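Local coordinates for RILP-like protein 2 (Mus musculus, PDB 4KP3) that takes part in cell shape and in establishing and maintaining dendritic spines, acts in protein transport away from primary cilia, and dimerises through its RH1 domain, at residues R56-R59 with L60-K63; L74-E77 with G78-V82; E84-M87 with E88-N91. All coordinates share one frame; numbering follows the deposited sequence.

Contact 1 (R56-R59 with L60-K63)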
loop_
_atom_site.group_PDB
_atom_site.type_symbol
_atom_site.label_atom_id
_atom_site.label_comp_id
_atom_site.label_asym_id
_atom_site.label_seq_id
_atom_site.Cartn_x
_atom_site.Cartn_y
_atom_site.Cartn_z
ATOM N N ARG E 56 2.270 -11.103 7.574
ATOM C CA ARG E 56 2.798 -9.751 7.449
ATOM C C ARG E 56 2.326 -9.085 6.155
ATOM O O ARG E 56 2.393 -7.864 6.014
ATOM C CB ARG E 56 4.326 -9.714 7.595
ATOM C CG ARG E 56 5.072 -10.697 6.730
ATOM C CD ARG E 56 6.572 -10.603 6.961
ATOM N NE ARG E 56 7.298 -11.493 6.059
ATOM C CZ ARG E 56 8.612 -11.455 5.858
ATOM N NH1 ARG E 56 9.363 -10.566 6.496
ATOM N NH2 ARG E 56 9.172 -12.308 5.012
ATOM N N VAL E 57 1.833 -9.886 5.216
ATOM C CA VAL E 57 1.125 -9.328 4.069
ATOM C C VAL E 57 -0.207 -8.763 4.559
ATOM O O VAL E 57 -0.630 -7.685 4.140
ATOM C CB VAL E 57 0.904 -10.374 2.953
ATOM C CG1 VAL E 57 -0.149 -9.899 1.955
ATOM C CG2 VAL E 57 2.214 -10.667 2.241
ATOM N N THR E 58 -0.843 -9.479 5.482
ATOM C CA THR E 58 -2.130 -9.054 6.022
ATOM C C THR E 58 -2.002 -7.795 6.882
ATOM O O THR E 58 -2.844 -6.899 6.806
ATOM C CB THR E 58 -2.820 -10.190 6.815
ATOM O OG1 THR E 58 -2.851 -11.379 6.020
ATOM C CG2 THR E 58 -4.238 -9.810 7.166
ATOM N N ARG E 59 -0.952 -7.724 7.696
ATOM C CA ARG E 59 -0.682 -6.517 8.475
ATOM C C ARG E 59 -0.475 -5.320 7.561
ATOM O O ARG E 59 -0.989 -4.232 7.825
ATOM C CB ARG E 59 0.538 -6.705 9.375
ATOM C CG ARG E 59 0.264 -7.573 10.582
ATOM C CD ARG E 59 1.500 -7.769 11.434
ATOM N NE ARG E 59 1.355 -8.940 12.294
ATOM C CZ ARG E 59 2.270 -9.348 13.166
ATOM N NH1 ARG E 59 3.403 -8.674 13.303
ATOM N NH2 ARG E 59 2.050 -10.429 13.903
ATOM N N LEU E 60 0.274 -5.525 6.483
ATOM C CA LEU E 60 0.463 -4.483 5.476
ATOM C C LEU E 60 -0.871 -4.115 4.819
ATOM O O LEU E 60 -1.149 -2.942 4.564
ATOM C CB LEU E 60 1.466 -4.938 4.414
ATOM C CG LEU E 60 1.688 -3.978 3.243
ATOM C CD1 LEU E 60 2.351 -2.690 3.717
ATOM C CD2 LEU E 60 2.508 -4.645 2.156
ATOM N N GLN E 61 -1.698 -5.124 4.565
ATOM C CA GLN E 61 -3.005 -4.918 3.945
ATOM C C GLN E 61 -3.877 -3.958 4.753
ATOM O O GLN E 61 -4.388 -2.969 4.223
ATOM C CB GLN E 61 -3.720 -6.259 3.763
ATOM C CG GLN E 61 -5.048 -6.192 3.024
ATOM C CD GLN E 61 -5.767 -7.532 3.035
ATOM O OE1 GLN E 61 -5.857 -8.187 4.073
ATOM N NE2 GLN E 61 -6.266 -7.954 1.875
ATOM N N PHE E 62 -4.032 -4.235 6.042
ATOM C CA PHE E 62 -4.850 -3.378 6.890
ATOM C C PHE E 62 -4.218 -2.017 7.142
ATOM O O PHE E 62 -4.913 -1.053 7.463
ATOM C CB PHE E 62 -5.221 -4.091 8.190
ATOM C CG PHE E 62 -6.272 -5.141 7.997
ATOM C CD1 PHE E 62 -7.596 -4.776 7.803
ATOM C CD2 PHE E 62 -5.939 -6.484 7.959
ATOM C CE1 PHE E 62 -8.574 -5.737 7.604
ATOM C CE2 PHE E 62 -6.910 -7.447 7.758
ATOM C CZ PHE E 62 -8.230 -7.074 7.582
ATOM N N LYS E 63 -2.901 -1.941 6.971
ATOM C CA LYS E 63 -2.196 -0.670 7.059
ATOM C C LYS E 63 -2.518 0.168 5.816
ATOM O O LYS E 63 -2.779 1.369 5.911
ATOM C CB LYS E 63 -0.691 -0.914 7.201
ATOM C CG LYS E 63 0.103 0.293 7.636
ATOM C CD LYS E 63 1.357 -0.117 8.401
ATOM C CE LYS E 63 1.004 -0.957 9.620
ATOM N NZ LYS E 63 2.199 -1.296 10.445
#
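F62 lies alongside T58 one helical turn earlier, the two side chains pointing the same way and meeting directly between R56-R59 and L60-K63. The phenylalanine can be followed atom by atom. Its CB stands 3.9 Å from T58 O, and CG is at a similar separation from that oxygen. CD2 comes closer, 3.3 Å from T58 O, which approaches the ring obliquely. CE2, further out, leaves the carbonyl behind and meets the methyl CG2 of T58 at 3.6 Å. The CD2-CE2 side of the ring thus meets T58, first its carbonyl oxygen and then its methyl. The threonine torsion matches this: chi1 of -51° sets OG1 beside the backbone N, where it makes a weak hydrogen bond with D54 O, and leaves CG2 anti to that N, leaning forward along the helix to the ring. The same methyl also lies 3.8 Å from OE1 of Q61. T58 O is occupied as well, since it accepts the backbone bond from F62 N at 3.0 Å with an N-H...O angle of 166°. Equivalent i to i+4 bonds run from L60 N to R56 O, Q61 N to V57 O and K63 N to R59 O. K63 sends its amine to E47 of the second subunit in a salt bridge, and L60 packs on L48 of that subunit, whereas F62, T58 and Q61 touch the chain of another protein. These are ordinary alpha-helical turns whose two flanks meet different chains, at the start of the long helix of the dimeric RH1 domain.

Contact 2 (L74-E77 with G78-V82)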
loop_
_atom_site.group_PDB
_atom_site.type_symbol
_atom_site.label_atom_id
_atom_site.label_comp_id
_atom_site.label_asym_id
_atom_site.label_seq_id
_atom_site.Cartn_x
_atom_site.Cartn_y
_atom_site.Cartn_z
ATOM N N LEU E 74 -9.902 12.884 3.137
ATOM C CA LEU E 74 -9.369 14.160 2.653
ATOM C C LEU E 74 -9.934 14.549 1.290
ATOM O O LEU E 74 -10.205 15.724 1.042
ATOM C CB LEU E 74 -7.837 14.140 2.608
ATOM C CG LEU E 74 -7.140 14.147 3.967
ATOM C CD1 LEU E 74 -5.640 14.285 3.798
ATOM C CD2 LEU E 74 -7.683 15.265 4.837
ATOM N N VAL E 75 -10.109 13.569 0.410
ATOM C CA VAL E 75 -10.747 13.823 -0.878
ATOM C C VAL E 75 -12.202 14.253 -0.669
ATOM O O VAL E 75 -12.652 15.249 -1.237
ATOM C CB VAL E 75 -10.670 12.591 -1.815
ATOM C CG1 VAL E 75 -11.604 12.754 -3.019
ATOM C CG2 VAL E 75 -9.238 12.363 -2.280
ATOM N N ASN E 76 -12.922 13.512 0.172
ATOM C CA ASN E 76 -14.333 13.795 0.446
ATOM C C ASN E 76 -14.572 15.158 1.092
ATOM O O ASN E 76 -15.388 15.943 0.608
ATOM C CB ASN E 76 -14.937 12.701 1.323
ATOM C CG ASN E 76 -16.433 12.859 1.503
ATOM O OD1 ASN E 76 -17.166 13.104 0.544
ATOM N ND2 ASN E 76 -16.894 12.729 2.738
ATOM N N GLU E 77 -13.862 15.423 2.188
ATOM C CA GLU E 77 -13.924 16.706 2.883
ATOM C C GLU E 77 -13.690 17.883 1.948
ATOM O O GLU E 77 -14.473 18.832 1.922
ATOM C CB GLU E 77 -12.879 16.752 4.000
ATOM C CG GLU E 77 -13.160 15.801 5.143
ATOM C CD GLU E 77 -14.520 16.039 5.761
ATOM O OE1 GLU E 77 -14.851 17.213 6.026
ATOM O OE2 GLU E 77 -15.261 15.053 5.970
ATOM N N GLY E 78 -12.602 17.813 1.186
ATOM C CA GLY E 78 -12.236 18.875 0.268
ATOM C C GLY E 78 -13.302 19.164 -0.772
ATOM O O GLY E 78 -13.642 20.319 -1.015
ATOM N N SER E 79 -13.832 18.109 -1.379
ATOM C CA SER E 79 -14.875 18.248 -2.387
ATOM C C SER E 79 -16.162 18.848 -1.811
ATOM O O SER E 79 -16.730 19.778 -2.385
ATOM C CB SER E 79 -15.156 16.897 -3.052
ATOM O OG SER E 79 -16.225 16.986 -3.975
ATOM N N LEU E 80 -16.620 18.324 -0.678
ATOM C CA LEU E 80 -17.822 18.855 -0.037
ATOM C C LEU E 80 -17.664 20.322 0.384
ATOM O O LEU E 80 -18.534 21.150 0.109
ATOM C CB LEU E 80 -18.232 17.994 1.159
ATOM C CG LEU E 80 -18.719 16.574 0.854
ATOM C CD1 LEU E 80 -19.218 15.889 2.116
ATOM C CD2 LEU E 80 -19.802 16.579 -0.216
ATOM N N ALA E 81 -16.553 20.645 1.042
ATOM C CA ALA E 81 -16.315 22.017 1.484
ATOM C C ALA E 81 -16.240 22.992 0.304
ATOM O O ALA E 81 -16.867 24.051 0.328
ATOM C CB ALA E 81 -15.058 22.105 2.347
ATOM N N VAL E 82 -15.484 22.627 -0.729
ATOM C CA VAL E 82 -15.374 23.461 -1.924
ATOM C C VAL E 82 -16.736 23.670 -2.582
ATOM O O VAL E 82 -17.075 24.784 -2.974
ATOM C CB VAL E 82 -14.371 22.883 -2.952
ATOM C CG1 VAL E 82 -14.590 23.490 -4.329
ATOM C CG2 VAL E 82 -12.939 23.126 -2.495
#
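L74 opens the series by accepting at its carbonyl O the bond from G78 N, 3.2 Å long. V75 comes next, and its O takes S79 N at 3.1 Å while CB of S79 rests near the same oxygen. N76 carries the side-chain part of the contact. Its CG is anti to the backbone N (chi1 -173°) and beside the carbonyl carbon, which brings the amide forward to L80, four residues on. There the two side chains cross obliquely, OD1 of N76 lying 3.8 Å from L80 CD1 and ND2 of N76 only slightly further from that methyl, at 4.0 Å. L80 CG also approaches the backbone, 3.4 Å from N76 O. Beside this pair the L80 N to N76 O bond, 3.0 Å, is nearly straight at 173°. An alanine in place of N76 is likely to leave the L80 methyl CD1 without its amide neighbour and freer to turn, since the contact is van der Waals alone and the backbone bond would remain. E77 ends the segment, its O accepting A81 N at 2.9 Å, with CB of A81 close to the same oxygen. In the fold, V75 faces T34 and V37 of helix 34-49 and N76 also reaches T34, so this part of helix 55-100 lies against the first helix of the hairpin. The second subunit also packs here: L74 on its V75, V75 on its L74, E77 on its L30 and V82 on its V82.

Contact 3 (E84-M87 with E88-N91)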
loop_
_atom_site.group_PDB
_atom_site.type_symbol
_atom_site.label_atom_id
_atom_site.label_comp_id
_atom_site.label_asym_id
_atom_site.label_seq_id
_atom_site.Cartn_x
_atom_site.Cartn_y
_atom_site.Cartn_z
ATOM N N GLU E 84 -19.852 23.486 -1.221
ATOM C CA GLU E 84 -20.745 24.310 -0.408
ATOM C C GLU E 84 -20.344 25.780 -0.460
ATOM O O GLU E 84 -21.197 26.663 -0.581
ATOM C CB GLU E 84 -20.800 23.818 1.044
ATOM C CG GLU E 84 -21.470 24.798 2.007
ATOM C CD GLU E 84 -22.926 25.102 1.649
ATOM O OE1 GLU E 84 -23.643 24.180 1.205
ATOM O OE2 GLU E 84 -23.356 26.264 1.817
ATOM N N LEU E 85 -19.042 26.039 -0.389
ATOM C CA LEU E 85 -18.552 27.408 -0.478
ATOM C C LEU E 85 -18.830 28.018 -1.853
ATOM O O LEU E 85 -19.088 29.215 -1.956
ATOM C CB LEU E 85 -17.065 27.495 -0.108
ATOM C CG LEU E 85 -16.791 27.628 1.395
ATOM C CD1 LEU E 85 -15.314 27.459 1.719
ATOM C CD2 LEU E 85 -17.302 28.967 1.921
ATOM N N ARG E 86 -18.805 27.195 -2.900
ATOM C CA ARG E 86 -19.085 27.686 -4.254
ATOM C C ARG E 86 -20.516 28.193 -4.407
ATOM O O ARG E 86 -20.734 29.274 -4.951
ATOM C CB ARG E 86 -18.768 26.628 -5.318
ATOM C CG ARG E 86 -17.278 26.411 -5.520
ATOM C CD ARG E 86 -16.889 26.347 -6.985
ATOM N NE ARG E 86 -15.479 26.688 -7.167
ATOM C CZ ARG E 86 -14.507 25.803 -7.363
ATOM N NH1 ARG E 86 -14.786 24.507 -7.421
ATOM N NH2 ARG E 86 -13.255 26.217 -7.513
ATOM N N MET E 87 -21.481 27.414 -3.924
ATOM C CA MET E 87 -22.883 27.828 -3.942
ATOM C C MET E 87 -23.077 29.133 -3.185
ATOM O O MET E 87 -23.654 30.091 -3.702
ATOM C CB MET E 87 -23.766 26.760 -3.303
ATOM C CG MET E 87 -23.992 25.525 -4.147
ATOM S SD MET E 87 -25.292 24.501 -3.428
ATOM C CE MET E 87 -24.731 24.442 -1.733
ATOM N N GLU E 88 -22.590 29.151 -1.951
ATOM C CA GLU E 88 -22.709 30.312 -1.081
ATOM C C GLU E 88 -22.134 31.546 -1.755
ATOM O O GLU E 88 -22.749 32.613 -1.754
ATOM C CB GLU E 88 -21.952 30.047 0.211
ATOM C CG GLU E 88 -22.701 30.412 1.458
ATOM C CD GLU E 88 -21.862 30.192 2.690
ATOM O OE1 GLU E 88 -21.799 31.112 3.532
ATOM O OE2 GLU E 88 -21.259 29.102 2.811
ATOM N N ARG E 89 -20.950 31.382 -2.335
ATOM C CA ARG E 89 -20.259 32.460 -3.026
ATOM C C ARG E 89 -21.048 32.934 -4.247
ATOM O O ARG E 89 -21.156 34.137 -4.485
ATOM C CB ARG E 89 -18.846 32.002 -3.419
ATOM C CG ARG E 89 -17.903 33.099 -3.883
ATOM C CD ARG E 89 -18.070 33.400 -5.365
ATOM N NE ARG E 89 -18.143 32.179 -6.165
ATOM C CZ ARG E 89 -17.090 31.594 -6.727
ATOM N NH1 ARG E 89 -15.885 32.125 -6.575
ATOM N NH2 ARG E 89 -17.242 30.484 -7.440
ATOM N N ASP E 90 -21.585 31.999 -5.026
ATOM C CA ASP E 90 -22.387 32.369 -6.193
ATOM C C ASP E 90 -23.631 33.145 -5.768
ATOM O O ASP E 90 -23.944 34.193 -6.335
ATOM C CB ASP E 90 -22.794 31.136 -7.007
ATOM C CG ASP E 90 -21.607 30.417 -7.622
ATOM O OD1 ASP E 90 -20.509 31.011 -7.674
ATOM O OD2 ASP E 90 -21.776 29.253 -8.052
ATOM N N ASN E 91 -24.330 32.626 -4.761
ATOM C CA ASN E 91 -25.524 33.285 -4.246
ATOM C C ASN E 91 -25.229 34.674 -3.681
ATOM O O ASN E 91 -25.982 35.621 -3.913
ATOM C CB ASN E 91 -26.223 32.409 -3.200
ATOM C CG ASN E 91 -26.931 31.209 -3.816
ATOM O OD1 ASN E 91 -27.521 31.305 -4.895
ATOM N ND2 ASN E 91 -26.878 30.072 -3.127
#
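The coiled-coil stem of the RH1 domain includes this contact, in which E84 meets E88 and R86 meets R89 across successive turns of helix 55-100. On one flank the two glutamate side chains converge, OE2 of E84 lying 3.7 Å from OE2 of E88, with the carboxylate planes turned 41° apart. Such a like-charge approach would probably be unfavourable by itself, but E88 OE1 forms a salt bridge with R89 of the second subunit, which should offset it. E88 OE2 also passes within 4.1 Å of the methyl CD2 of L85, so the carboxylate is flanked by an acid and an apolar group. On another flank R86 and R89 run side by side, their guanidinium planes inclined by 29°. NH2 of R89 sits near the plane of the R86 group at its edge, 4.2 Å from R86 NE. R89 is bent at chi2 (-85°) and again at chi3, and this fold brings NE back to the neighbouring D90, where it makes a salt bridge with OD1 at 3.0 Å. The NH2 of R89 adds a weak bond to the same oxygen, and its NH1 faces E88 of the second subunit in a long, weak ion pair. The D90 carboxylate oxygens lie near R86 O without bonding to it, OD1 of D90 at 3.2 Å from R86 O. In the backbone, bonds link each residue of E84-M87 to its i+4 partner, N91 N to M87 O being the shortest at 2.8 Å. Here helix 55-100 faces the second subunit, whose L85 packs against both R86 and R89 and whose R89 lies on L85.

Overall arrangement
From the N terminus the chain passes short helix 22-25 and helix 34-49, then turns into helix 55-100, which carries all three contacts in series. None closes a loop, nests in another or crosses one, since each joins adjoining residues of a single helix. Contact 1 lies near the start of that helix, and its centre is 28 Å from that of contact 2, with no touch between them. Contact 2 lies nearer the centre of the chain, beside helix 34-49. Contact 3 follows, 14 Å from contact 2 between centres, on the opposite side of the chain's centre from contact 1. All three touch the second subunit, so together they trace the dimer interface from hairpin to coiled coil.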